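Local coordinates for 3-carboxy-cis,cis-muconate cycloisomerase (Pseudomonas putida, PDB 1RE5), which belongs to the fumarase/aspartase-type lyase superfamily and assembles as a homotetramer of elongated, mainly helical subunits, at residues 187-192 and 224-229; 30-35 and 107-112; 181-186 and 234-239; 300-305 and 328-333; 44-49 and 97-102. All coordinates share one frame; numbering follows the deposited sequence.

All five contacts join parts of one long helical subunit. Along the chain, interaction 5 is nested inside the loop closed by interaction 2, interaction 1 lies inside that of interaction 3, and interaction 4 follows. Interactions 3 and 4, about 14 Å apart between centres, share the core of long helices, where helix 231-257 packs against helices 162-187, 286-307 and 319-347. Interaction 1, its centre about 14 Å from that of interaction 3, ties the loops at the ends of helices 162-187 and 231-257. Interaction 2 touches it and brings in helices 21-40 and 106-142, and interaction 5 lies farthest out, about 37 Å between centres from interaction 4. The series thus runs from the intersubunit bundle to the subunit's outer end.

Interaction 1. Residues 187-192 and 224-229; sequences LLVLQF and QPWHTQ
Trp226 and Gln191 lie at the centre of a buried meeting of two loops, one leaving helix 162-187 and the other leading into helix 231-257. The indole stands among Val189, Leu190 and Gln191. Its NE1 donates a hydrogen bond of 3.2 Å to Leu190 O, with an N-H...O angle of 152°; the donor stands above the carbonyl plane and the acceptor is slightly tilted from the ring plane. Next to this bond Val189 CG2 reaches the indole obliquely, 3.9 Å from Trp226 CE2. The terminal amide of Gln191 lies over one indole face, the two planes 37° apart. Gln191 CG, anti to the backbone N (chi1 -178°), comes to 3.9 Å from His227 CE1, and the bend at chi2 turns the amide carbon CD toward the indole. Gln191 CD also comes obliquely near the imidazole, 3.7 Å from His227 ND1. Farther along, Pro225 CG packs on the backbone at Phe192 O, 3.5 Å away.

Trp226 also makes a cation-pi contact with Arg232, and the backbone N of Gln191 is hydrogen-bonded to Thr112 OG1 of helix 106-142. Pro225 packs on Trp437 of a second subunit. The chemistry is therefore mixed: the buried indole N-H is satisfied by a main-chain carbonyl, which ties the edge of the ring to segment 187-192, and the ring also meets an amide over one face and the cation of Arg232, so the contact is polar as well as apolar.

Interaction 2. Residues 30-35 and 107-112; sequences DFEAAL and QDAMDT
Asp108 is the first residue of segment 107-112 to meet Phe31, its CB lying 4.0 Å from Phe31 CZ at the far end of the ring. Its carboxylate turns elsewhere: OD2 accepts from the backbone N of Thr105, just before the helix, and of Gly194, and OD1 from that of Gly193. Ala109 comes next and supplies the centre of the contact. Its CA stands over the face of the phenyl ring in a CH-pi contact, 4.0 Å from the centroid of the Phe31 ring and 28° off the normal, while Ala109 CB touches Phe31 CD2 at 3.6 Å. The same methyl meets Glu32 OE1 at 3.8 Å. One turn on from Asp108, Thr112 meets the ring obliquely on its CD1 side, Thr112 CG2 lying 3.7 Å from Phe31 CD1, the two side chains crossing at about a right angle. Its hydroxyl is turned back to its own helix, where Thr112 OG1 donates to Asp108 O at 2.9 Å; that carbonyl also takes the backbone N-H of Thr112. Phe31 CG, anti to the backbone N (chi1 170°), is directed toward the second helix.

The two helices cross steeply, at 119°, with axes 9.7 Å apart at closest. Helix 206-217 adjoins the junction, its Leu213 touching Phe31 and its Leu217 touching Thr112, while Glu32 packs on Val82 and Leu85 of helix 78-92.

Interaction 3. Residues 181-186 and 234-239; sequences QELRPR and VEFASV
Arg186 and Glu235 supply the ionic part of this helix pair. A single guanidinium nitrogen meets both carboxylate oxygens: Arg186 NH1 lies 2.7 Å from Glu235 OE2 in the salt bridge and donates a hydrogen bond of 3.0 Å to Glu235 OE1, N-H...O 165°, on the syn lone pair. The two groups are nearly coplanar, 20° apart, with the carboxylate at the edge of the guanidinium. Both have further partners across the interface, since Arg186 NH2 binds Glu182 of a second subunit and Glu235 OE1 binds Arg179 of that subunit.

The apolar part belongs to Leu183. Its CD2 packs on Val239 CG2 at 3.6 Å as the two side chains slide past each other in opposite directions. Its other branch, CD1, approaches Phe236 CD1 obliquely at 4.2 Å, and Leu183 CB lies beside the Glu235 carboxylate, 3.8 Å from OE1.

The helices run nearly antiparallel at 159°, their axes 10.7 Å apart, and Phe236 continues onto Leu118 and Leu122 of helix 106-142. Long, nearly antiparallel helices that also pack against a partner subunit are characteristic of the central helical bundle of this superfamily's tetramers.

Interaction 4. Residues 300-305 and 328-333; sequences GLLSTL and PDICCL
Ile330 and Leu301 carry the apolar packing between helices 286-307 and 319-347, which run roughly antiparallel at 149° with axes 10.0 Å apart. Ile330 points from the second helix into a group of three leucines. Its CG1 lies 3.6 Å from Leu301 CB. The extended chain (chi2 172°) then carries CD1 onward between two leucine methyls, with Leu302 CD1 at 3.5 Å from Ile330 CD1, crossing at about a right angle, and Leu305 CD1 at 3.7 Å from Ile330 CD1, tip to tip. On the other flank Leu301 CD1 reaches Leu333 CD2 at 3.5 Å and the CB of Asp329 at 4.0 Å, crossing both side chains at about a right angle; Asp329 thus joins through its methylene.

The polar groups of segment 300-305 do not take part across the pair. Gly300 O accepts both the backbone N-H of Thr304 and the hydroxyl of Ser303, the latter at 2.8 Å from Ser303 OG, and the two donors come to the same face of the carbonyl plane. Gly300, Ser303 and Thr304 border sites occupied by 2,3-dihydroxy-1,4-dithiobutane, to which Ser303 OG makes a weak hydrogen bond. Subunits meet nearby as well: Leu301 packs on Leu301 of a third subunit and Leu302 on Phe306 of a second.

The chemistry across the pair is dispersive, with the methyls of branched side chains packing together and no polar bond to set the register. The Ser303 hydroxyl finds its acceptor within its own helix, and the leucine-isoleucine side meets through hydrocarbon alone.

Interaction 5. Residues 44-49 and 97-102; sequences LVPHSA and ERYVHL
Tyr99 packing on Val45 and Pro46 is a partly buried, aromatic-aliphatic contact near one end of the elongated subunit. It joins the start of helix 47-56 to the loop between helices 78-92 and 106-142. Pro46, at the N-cap position, and Tyr99 reach toward each other tip to tip, and Pro46 CD comes to lie over one ring face, toward its rim, 3.5 Å from the centroid of the Tyr99 ring and 20° off the normal, a CH-pi contact. On the opposite face lies CG of the adjacent Arg98, so the phenol is held between a proline and an arginine methylene. Val45 comes in obliquely, CG2 3.4 Å from Tyr99 CD2, and slides past the ring in the opposite direction. Ala49 CB adds a looser touch, 4.1 Å from Tyr99 CD1.

A type II turn from Tyr99 to Leu102 brings Leu102 back toward the same segment, where its CD2 stands 4.3 Å from Val45 CG2. Leu44 and Leu102 both also touch Glu39 of helix 21-40. Tyr99 is thus used at both ends: its ring packs on the start of the helix by CH-pi and van der Waals contact, and its hydroxyl has a weak hydrogen bond to Arg381 of a second subunit.

Interaction 1. Residues 187-192 and 224-229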
# COMPACT_ATOMS: atom_id res chain seq x y z
N LEU D 187 -5.56 13.77 19.72
CA LEU D 187 -4.86 14.43 18.62
C LEU D 187 -4.40 15.86 18.87
O LEU D 187 -3.27 16.21 18.54
CB LEU D 187 -5.73 14.44 17.37
CG LEU D 187 -5.15 15.19 16.17
CD1 LEU D 187 -3.98 14.43 15.56
CD2 LEU D 187 -6.25 15.38 15.15
N LEU D 188 -5.28 16.68 19.42
CA LEU D 188 -4.98 18.08 19.67
C LEU D 188 -4.09 18.31 20.89
O LEU D 188 -4.54 18.85 21.91
CB LEU D 188 -6.29 18.87 19.81
CG LEU D 188 -7.21 18.77 18.59
CD1 LEU D 188 -8.44 19.66 18.77
CD2 LEU D 188 -6.45 19.18 17.35
N VAL D 189 -2.84 17.90 20.78
CA VAL D 189 -1.87 18.07 21.85
C VAL D 189 -0.70 18.92 21.36
O VAL D 189 -0.46 19.02 20.15
CB VAL D 189 -1.32 16.71 22.35
CG1 VAL D 189 -2.41 15.96 23.10
CG2 VAL D 189 -0.78 15.88 21.17
N LEU D 190 -0.00 19.53 22.31
CA LEU D 190 1.13 20.38 22.00
C LEU D 190 2.40 19.54 21.81
O LEU D 190 2.53 18.46 22.39
CB LEU D 190 1.37 21.37 23.14
CG LEU D 190 2.67 22.18 23.04
CD1 LEU D 190 2.47 23.32 22.05
CD2 LEU D 190 3.06 22.70 24.41
N GLN D 191 3.31 20.03 20.97
CA GLN D 191 4.59 19.36 20.75
C GLN D 191 5.65 20.33 21.22
O GLN D 191 6.03 21.27 20.49
CB GLN D 191 4.84 19.05 19.27
CG GLN D 191 6.15 18.30 19.06
CD GLN D 191 6.05 16.84 19.48
OE1 GLN D 191 5.81 15.97 18.64
NE2 GLN D 191 6.20 16.57 20.77
N PHE D 192 6.14 20.11 22.43
CA PHE D 192 7.15 20.99 23.01
C PHE D 192 8.14 20.14 23.80
O PHE D 192 7.86 19.75 24.94
CB PHE D 192 6.46 22.01 23.93
CG PHE D 192 7.35 23.13 24.38
CD1 PHE D 192 8.04 23.91 23.45
CD2 PHE D 192 7.47 23.43 25.74
CE1 PHE D 192 8.84 24.98 23.88
CE2 PHE D 192 8.26 24.49 26.16
CZ PHE D 192 8.95 25.27 25.23
N GLN D 224 3.98 13.55 27.65
CA GLN D 224 5.38 13.78 27.28
C GLN D 224 5.47 14.17 25.82
O GLN D 224 4.51 13.99 25.07
CB GLN D 224 6.20 12.51 27.51
CG GLN D 224 5.66 11.27 26.81
CD GLN D 224 6.34 9.99 27.28
OE1 GLN D 224 5.73 8.91 27.31
NE2 GLN D 224 7.62 10.10 27.63
N PRO D 225 6.61 14.74 25.39
CA PRO D 225 6.78 15.13 23.98
C PRO D 225 6.69 13.87 23.12
O PRO D 225 6.94 12.77 23.61
CB PRO D 225 8.18 15.74 23.97
CG PRO D 225 8.30 16.34 25.34
CD PRO D 225 7.72 15.26 26.22
N TRP D 226 6.33 14.01 21.85
CA TRP D 226 6.21 12.84 20.98
C TRP D 226 6.91 12.99 19.62
O TRP D 226 6.33 12.65 18.58
CB TRP D 226 4.72 12.51 20.76
CG TRP D 226 3.87 13.73 20.52
CD1 TRP D 226 3.46 14.64 21.44
CD2 TRP D 226 3.41 14.21 19.25
NE1 TRP D 226 2.76 15.65 20.84
CE2 TRP D 226 2.72 15.42 19.49
CE3 TRP D 226 3.51 13.73 17.93
CZ2 TRP D 226 2.13 16.16 18.46
CZ3 TRP D 226 2.92 14.48 16.90
CH2 TRP D 226 2.24 15.68 17.18
N HIS D 227 8.15 13.46 19.63
CA HIS D 227 8.90 13.64 18.38
C HIS D 227 8.98 12.38 17.52
O HIS D 227 8.94 12.48 16.28
CB HIS D 227 10.33 14.13 18.67
CG HIS D 227 10.40 15.46 19.34
ND1 HIS D 227 9.66 16.54 18.91
CD2 HIS D 227 11.09 15.89 20.42
CE1 HIS D 227 9.90 17.58 19.70
NE2 HIS D 227 10.76 17.20 20.63
N THR D 228 9.10 11.21 18.14
CA THR D 228 9.18 9.97 17.37
C THR D 228 8.11 8.92 17.73
O THR D 228 8.28 7.72 17.46
CB THR D 228 10.60 9.34 17.46
OG1 THR D 228 10.91 8.99 18.82
CG2 THR D 228 11.64 10.33 16.98
N GLN D 229 7.02 9.38 18.34
CA GLN D 229 5.88 8.53 18.67
C GLN D 229 4.75 9.21 17.86
O GLN D 229 4.10 10.14 18.34
CB GLN D 229 5.57 8.59 20.16
CG GLN D 229 6.61 7.92 21.08
CD GLN D 229 6.77 6.42 20.84
OE1 GLN D 229 5.90 5.78 20.25
NE2 GLN D 229 7.88 5.87 21.31

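Interaction 2. Residues 30-35 and 107-112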
# COMPACT_ATOMS: atom_id res chain seq x y z
N ASP D 30 2.29 31.05 14.44
CA ASP D 30 1.36 31.06 15.57
C ASP D 30 2.05 30.45 16.78
O ASP D 30 1.87 30.90 17.93
CB ASP D 30 0.11 30.24 15.24
CG ASP D 30 -0.91 31.04 14.44
OD1 ASP D 30 -0.52 32.02 13.76
OD2 ASP D 30 -2.10 30.66 14.49
N PHE D 31 2.84 29.41 16.53
CA PHE D 31 3.58 28.74 17.59
C PHE D 31 4.61 29.70 18.18
O PHE D 31 4.68 29.86 19.40
CB PHE D 31 4.30 27.51 17.04
CG PHE D 31 5.27 26.91 18.01
CD1 PHE D 31 4.81 26.14 19.09
CD2 PHE D 31 6.64 27.13 17.87
CE1 PHE D 31 5.70 25.61 20.01
CE2 PHE D 31 7.54 26.60 18.79
CZ PHE D 31 7.07 25.84 19.87
N GLU D 32 5.40 30.34 17.32
CA GLU D 32 6.43 31.28 17.75
C GLU D 32 5.88 32.41 18.62
O GLU D 32 6.42 32.71 19.70
CB GLU D 32 7.15 31.87 16.53
CG GLU D 32 7.93 30.82 15.74
CD GLU D 32 8.97 30.08 16.60
OE1 GLU D 32 9.41 28.98 16.20
OE2 GLU D 32 9.37 30.60 17.66
N ALA D 33 4.81 33.05 18.15
CA ALA D 33 4.18 34.13 18.89
C ALA D 33 3.74 33.58 20.24
O ALA D 33 4.09 34.13 21.28
CB ALA D 33 2.99 34.67 18.13
N ALA D 34 2.99 32.49 20.22
CA ALA D 34 2.52 31.90 21.46
C ALA D 34 3.68 31.57 22.42
O ALA D 34 3.53 31.68 23.64
CB ALA D 34 1.72 30.64 21.15
N LEU D 35 4.83 31.17 21.86
CA LEU D 35 6.02 30.81 22.65
C LEU D 35 6.51 32.01 23.45
O LEU D 35 6.67 31.94 24.67
CB LEU D 35 7.16 30.33 21.74
CG LEU D 35 8.07 29.17 22.17
CD1 LEU D 35 9.45 29.40 21.63
CD2 LEU D 35 8.15 29.03 23.68
N GLN D 107 11.34 20.74 15.21
CA GLN D 107 10.15 19.88 15.19
C GLN D 107 9.02 20.39 16.10
O GLN D 107 7.85 20.16 15.82
CB GLN D 107 10.52 18.44 15.56
CG GLN D 107 9.39 17.46 15.25
CD GLN D 107 9.75 16.02 15.49
OE1 GLN D 107 8.94 15.12 15.26
NE2 GLN D 107 10.97 15.78 15.94
N ASP D 108 9.37 21.09 17.18
CA ASP D 108 8.36 21.62 18.08
C ASP D 108 7.46 22.57 17.30
O ASP D 108 6.23 22.50 17.40
CB ASP D 108 8.99 22.39 19.23
CG ASP D 108 9.74 21.51 20.19
OD1 ASP D 108 9.26 20.40 20.47
OD2 ASP D 108 10.81 21.92 20.67
N ALA D 109 8.09 23.44 16.51
CA ALA D 109 7.34 24.42 15.72
C ALA D 109 6.57 23.75 14.59
O ALA D 109 5.41 24.09 14.32
CB ALA D 109 8.28 25.46 15.16
N MET D 110 7.22 22.82 13.91
CA MET D 110 6.60 22.10 12.81
C MET D 110 5.41 21.21 13.22
O MET D 110 4.32 21.31 12.63
CB MET D 110 7.66 21.26 12.13
CG MET D 110 8.76 22.07 11.54
SD MET D 110 9.75 21.02 10.48
CE MET D 110 11.28 20.98 11.43
N ASP D 111 5.59 20.34 14.20
CA ASP D 111 4.50 19.48 14.63
C ASP D 111 3.35 20.28 15.23
O ASP D 111 2.18 20.01 14.94
CB ASP D 111 4.98 18.43 15.65
CG ASP D 111 5.63 17.21 15.01
OD1 ASP D 111 5.67 17.12 13.75
OD2 ASP D 111 6.10 16.34 15.77
N THR D 112 3.66 21.26 16.06
CA THR D 112 2.59 22.04 16.67
C THR D 112 1.86 22.83 15.60
O THR D 112 0.63 22.92 15.63
CB THR D 112 3.12 23.00 17.74
OG1 THR D 112 3.71 22.24 18.81
CG2 THR D 112 1.97 23.86 18.28

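Interaction 3. Residues 181-186 and 234-239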
# COMPACT_ATOMS: atom_id res chain seq x y z
N GLN D 181 -14.73 12.15 17.29
CA GLN D 181 -14.97 12.74 18.59
C GLN D 181 -14.03 12.12 19.62
O GLN D 181 -13.45 12.83 20.44
CB GLN D 181 -16.43 12.50 18.98
CG GLN D 181 -16.97 13.41 20.06
CD GLN D 181 -18.44 13.16 20.31
OE1 GLN D 181 -18.85 12.06 20.69
NE2 GLN D 181 -19.25 14.20 20.11
N GLU D 182 -13.88 10.80 19.57
CA GLU D 182 -13.03 10.11 20.53
C GLU D 182 -11.55 10.40 20.39
O GLU D 182 -10.82 10.33 21.38
CB GLU D 182 -13.25 8.61 20.44
CG GLU D 182 -14.70 8.20 20.58
CD GLU D 182 -14.90 6.70 20.43
OE1 GLU D 182 -14.09 6.08 19.70
OE2 GLU D 182 -15.86 6.15 21.03
N LEU D 183 -11.10 10.73 19.18
CA LEU D 183 -9.69 10.99 18.98
C LEU D 183 -9.32 12.47 19.18
O LEU D 183 -8.14 12.82 19.31
CB LEU D 183 -9.26 10.52 17.58
CG LEU D 183 -9.71 11.28 16.33
CD1 LEU D 183 -8.99 12.60 16.19
CD2 LEU D 183 -9.40 10.43 15.12
N ARG D 184 -10.32 13.33 19.20
CA ARG D 184 -10.06 14.75 19.35
C ARG D 184 -9.13 15.10 20.52
O ARG D 184 -8.11 15.77 20.33
CB ARG D 184 -11.39 15.50 19.48
CG ARG D 184 -11.25 17.00 19.50
CD ARG D 184 -12.40 17.67 18.75
NE ARG D 184 -12.07 19.06 18.46
CZ ARG D 184 -12.51 19.73 17.40
NH1 ARG D 184 -13.31 19.16 16.51
NH2 ARG D 184 -12.11 20.99 17.21
N PRO D 185 -9.45 14.64 21.74
CA PRO D 185 -8.61 14.94 22.91
C PRO D 185 -7.20 14.35 22.82
O PRO D 185 -6.27 14.83 23.46
CB PRO D 185 -9.39 14.32 24.05
CG PRO D 185 -10.02 13.11 23.40
CD PRO D 185 -10.53 13.70 22.11
N ARG D 186 -7.07 13.31 22.02
CA ARG D 186 -5.81 12.60 21.83
C ARG D 186 -4.94 13.31 20.79
O ARG D 186 -3.73 13.45 20.97
CB ARG D 186 -6.16 11.19 21.36
CG ARG D 186 -5.21 10.12 21.70
CD ARG D 186 -5.78 8.82 21.14
NE ARG D 186 -6.94 8.36 21.89
CZ ARG D 186 -8.00 7.75 21.35
NH1 ARG D 186 -8.06 7.54 20.04
NH2 ARG D 186 -8.99 7.33 22.13
N VAL D 234 -1.13 9.17 12.71
CA VAL D 234 -1.52 8.03 11.92
C VAL D 234 -2.96 7.63 12.23
O VAL D 234 -3.69 7.20 11.33
CB VAL D 234 -0.57 6.86 12.17
CG1 VAL D 234 -0.98 5.66 11.34
CG2 VAL D 234 0.84 7.29 11.81
N GLU D 235 -3.39 7.77 13.48
CA GLU D 235 -4.78 7.44 13.80
C GLU D 235 -5.75 8.38 13.08
O GLU D 235 -6.76 7.95 12.54
CB GLU D 235 -5.04 7.55 15.29
CG GLU D 235 -6.51 7.63 15.63
CD GLU D 235 -6.76 7.60 17.12
OE1 GLU D 235 -6.12 8.39 17.85
OE2 GLU D 235 -7.58 6.77 17.55
N PHE D 236 -5.44 9.68 13.09
CA PHE D 236 -6.28 10.66 12.42
C PHE D 236 -6.39 10.33 10.93
O PHE D 236 -7.47 10.39 10.34
CB PHE D 236 -5.71 12.07 12.60
CG PHE D 236 -6.47 13.14 11.87
CD1 PHE D 236 -7.79 13.41 12.20
CD2 PHE D 236 -5.87 13.87 10.86
CE1 PHE D 236 -8.50 14.42 11.52
CE2 PHE D 236 -6.57 14.88 10.17
CZ PHE D 236 -7.89 15.15 10.51
N ALA D 237 -5.26 9.99 10.32
CA ALA D 237 -5.23 9.66 8.90
C ALA D 237 -6.05 8.41 8.65
O ALA D 237 -6.71 8.27 7.63
CB ALA D 237 -3.79 9.44 8.44
N SER D 238 -6.01 7.50 9.61
CA SER D 238 -6.72 6.26 9.51
C SER D 238 -8.24 6.44 9.49
O SER D 238 -8.95 5.80 8.73
CB SER D 238 -6.30 5.36 10.67
OG SER D 238 -7.10 4.21 10.68
N VAL D 239 -8.75 7.33 10.34
CA VAL D 239 -10.20 7.56 10.37
C VAL D 239 -10.61 8.22 9.05
O VAL D 239 -11.65 7.90 8.49
CB VAL D 239 -10.60 8.43 11.58
CG1 VAL D 239 -12.12 8.65 11.60
CG2 VAL D 239 -10.17 7.74 12.88

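Interaction 4. Residues 300-305 and 328-333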
# COMPACT_ATOMS: atom_id res chain seq x y z
N GLY D 300 -3.14 3.87 -0.20
CA GLY D 300 -1.71 3.96 -0.36
C GLY D 300 -1.09 5.07 0.47
O GLY D 300 -0.02 4.89 1.08
N LEU D 301 -1.75 6.23 0.52
CA LEU D 301 -1.24 7.34 1.30
C LEU D 301 -1.25 7.00 2.78
O LEU D 301 -0.36 7.40 3.53
CB LEU D 301 -2.05 8.61 1.03
CG LEU D 301 -1.90 9.04 -0.42
CD1 LEU D 301 -2.83 10.19 -0.73
CD2 LEU D 301 -0.43 9.41 -0.67
N LEU D 302 -2.26 6.26 3.19
CA LEU D 302 -2.37 5.85 4.58
C LEU D 302 -1.26 4.89 4.99
O LEU D 302 -0.71 4.99 6.10
CB LEU D 302 -3.69 5.14 4.80
CG LEU D 302 -4.53 5.90 5.78
CD1 LEU D 302 -4.94 7.21 5.13
CD2 LEU D 302 -5.73 5.05 6.16
N SER D 303 -0.97 3.92 4.12
CA SER D 303 0.04 2.94 4.45
C SER D 303 1.38 3.64 4.58
O SER D 303 2.24 3.17 5.33
CB SER D 303 0.09 1.82 3.42
OG SER D 303 0.42 2.31 2.14
N THR D 304 1.55 4.76 3.89
CA THR D 304 2.81 5.49 4.00
C THR D 304 3.00 5.98 5.43
O THR D 304 4.07 5.84 6.02
CB THR D 304 2.89 6.71 3.05
OG1 THR D 304 2.95 6.26 1.69
CG2 THR D 304 4.14 7.54 3.36
N LEU D 305 1.95 6.54 6.01
CA LEU D 305 2.05 7.01 7.38
C LEU D 305 2.31 5.82 8.30
O LEU D 305 3.09 5.93 9.25
CB LEU D 305 0.78 7.76 7.76
CG LEU D 305 0.62 9.07 6.98
CD1 LEU D 305 -0.66 9.76 7.40
CD2 LEU D 305 1.81 9.98 7.24
N PRO D 328 -1.26 15.97 4.44
CA PRO D 328 -2.12 16.98 3.81
C PRO D 328 -2.86 16.39 2.60
O PRO D 328 -4.05 16.64 2.42
CB PRO D 328 -1.13 18.08 3.43
CG PRO D 328 -0.11 17.98 4.52
CD PRO D 328 0.11 16.48 4.61
N ASP D 329 -2.17 15.60 1.79
CA ASP D 329 -2.84 15.01 0.64
C ASP D 329 -4.08 14.24 1.05
O ASP D 329 -5.12 14.34 0.41
CB ASP D 329 -1.90 14.08 -0.13
CG ASP D 329 -1.02 14.82 -1.10
OD1 ASP D 329 -0.28 14.14 -1.86
OD2 ASP D 329 -1.07 16.07 -1.11
N ILE D 330 -3.96 13.46 2.12
CA ILE D 330 -5.09 12.67 2.60
C ILE D 330 -6.27 13.58 2.95
O ILE D 330 -7.39 13.35 2.50
CB ILE D 330 -4.69 11.83 3.82
CG1 ILE D 330 -3.62 10.81 3.43
CG2 ILE D 330 -5.91 11.11 4.37
CD1 ILE D 330 -3.03 10.06 4.59
N CYS D 331 -6.00 14.62 3.73
CA CYS D 331 -7.03 15.57 4.12
C CYS D 331 -7.72 16.21 2.93
O CYS D 331 -8.95 16.35 2.90
CB CYS D 331 -6.42 16.65 5.01
SG CYS D 331 -6.00 16.06 6.66
N CYS D 332 -6.93 16.62 1.93
CA CYS D 332 -7.51 17.25 0.76
C CYS D 332 -8.36 16.29 -0.05
O CYS D 332 -9.46 16.62 -0.47
CB CYS D 332 -6.40 17.85 -0.11
SG CYS D 332 -5.54 19.18 0.74
N LEU D 333 -7.84 15.08 -0.24
CA LEU D 333 -8.54 14.04 -0.99
C LEU D 333 -9.91 13.76 -0.38
O LEU D 333 -10.92 13.67 -1.09
CB LEU D 333 -7.71 12.76 -0.99
CG LEU D 333 -7.14 12.20 -2.31
CD1 LEU D 333 -7.22 13.22 -3.44
CD2 LEU D 333 -5.69 11.78 -2.06

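Interaction 5. Residues 44-49 and 97-102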
# COMPACT_ATOMS: atom_id res chain seq x y z
N LEU D 44 10.99 34.98 31.23
CA LEU D 44 12.13 34.65 30.39
C LEU D 44 12.28 35.62 29.23
O LEU D 44 13.34 35.69 28.60
CB LEU D 44 11.98 33.22 29.85
CG LEU D 44 12.51 32.08 30.71
CD1 LEU D 44 14.00 32.28 30.91
CD2 LEU D 44 11.79 32.04 32.05
N VAL D 45 11.22 36.37 28.94
CA VAL D 45 11.25 37.33 27.84
C VAL D 45 10.57 38.65 28.17
O VAL D 45 9.45 38.68 28.72
CB VAL D 45 10.58 36.73 26.56
CG1 VAL D 45 10.42 37.81 25.48
CG2 VAL D 45 11.42 35.58 26.03
N PRO D 46 11.23 39.78 27.85
CA PRO D 46 10.68 41.11 28.11
C PRO D 46 9.42 41.35 27.29
O PRO D 46 9.43 41.20 26.06
CB PRO D 46 11.82 42.04 27.69
CG PRO D 46 12.49 41.26 26.58
CD PRO D 46 12.53 39.87 27.16
N HIS D 47 8.35 41.73 27.98
CA HIS D 47 7.06 42.00 27.34
C HIS D 47 7.15 42.88 26.09
O HIS D 47 6.28 42.82 25.21
CB HIS D 47 6.11 42.63 28.35
CG HIS D 47 5.65 41.67 29.40
ND1 HIS D 47 4.53 40.87 29.24
CD2 HIS D 47 6.17 41.35 30.61
CE1 HIS D 47 4.39 40.10 30.30
NE2 HIS D 47 5.38 40.37 31.15
N SER D 48 8.19 43.69 26.01
CA SER D 48 8.36 44.57 24.86
C SER D 48 8.71 43.75 23.62
O SER D 48 8.38 44.14 22.49
CB SER D 48 9.47 45.59 25.14
OG SER D 48 10.64 44.95 25.62
N ALA D 49 9.39 42.62 23.83
CA ALA D 49 9.79 41.72 22.75
C ALA D 49 8.58 40.94 22.25
O ALA D 49 8.42 40.70 21.05
CB ALA D 49 10.88 40.76 23.23
N GLU D 97 15.21 40.22 18.77
CA GLU D 97 15.65 39.08 17.97
C GLU D 97 16.19 37.88 18.74
O GLU D 97 15.99 36.74 18.32
CB GLU D 97 16.73 39.52 16.97
CG GLU D 97 17.19 38.42 16.03
CD GLU D 97 18.27 38.88 15.06
OE1 GLU D 97 18.10 39.95 14.44
OE2 GLU D 97 19.29 38.16 14.91
N ARG D 98 16.86 38.11 19.85
CA ARG D 98 17.44 37.02 20.63
C ARG D 98 16.45 36.18 21.44
O ARG D 98 16.84 35.18 22.05
CB ARG D 98 18.51 37.58 21.59
CG ARG D 98 17.94 38.30 22.81
CD ARG D 98 19.01 39.11 23.52
NE ARG D 98 19.36 40.32 22.77
CZ ARG D 98 20.29 41.19 23.15
NH1 ARG D 98 20.97 40.99 24.28
NH2 ARG D 98 20.54 42.26 22.41
N TYR D 99 15.18 36.56 21.43
CA TYR D 99 14.17 35.82 22.20
C TYR D 99 13.26 34.90 21.38
O TYR D 99 12.54 34.06 21.93
CB TYR D 99 13.30 36.81 22.98
CG TYR D 99 14.06 37.60 24.03
CD1 TYR D 99 14.46 38.92 23.80
CD2 TYR D 99 14.38 37.01 25.26
CE1 TYR D 99 15.16 39.64 24.77
CE2 TYR D 99 15.08 37.72 26.23
CZ TYR D 99 15.47 39.03 25.98
OH TYR D 99 16.16 39.71 26.97
N VAL D 100 13.30 35.05 20.06
CA VAL D 100 12.46 34.24 19.20
C VAL D 100 12.92 32.78 19.21
O VAL D 100 14.12 32.49 19.20
CB VAL D 100 12.47 34.78 17.75
CG1 VAL D 100 13.88 34.73 17.18
CG2 VAL D 100 11.54 33.96 16.88
N HIS D 101 11.95 31.87 19.26
CA HIS D 101 12.21 30.43 19.22
C HIS D 101 13.10 29.97 20.37
O HIS D 101 13.85 29.01 20.23
CB HIS D 101 12.85 30.10 17.86
CG HIS D 101 12.78 28.65 17.48
ND1 HIS D 101 13.81 27.76 17.72
CD2 HIS D 101 11.80 27.94 16.88
CE1 HIS D 101 13.47 26.57 17.28
NE2 HIS D 101 12.26 26.64 16.77
N LEU D 102 12.99 30.64 21.51
CA LEU D 102 13.81 30.31 22.68
C LEU D 102 13.49 28.98 23.37
O LEU D 102 12.38 28.76 23.85
CB LEU D 102 13.72 31.43 23.71
CG LEU D 102 14.55 31.25 24.99
CD1 LEU D 102 16.04 31.24 24.64
CD2 LEU D 102 14.24 32.37 25.98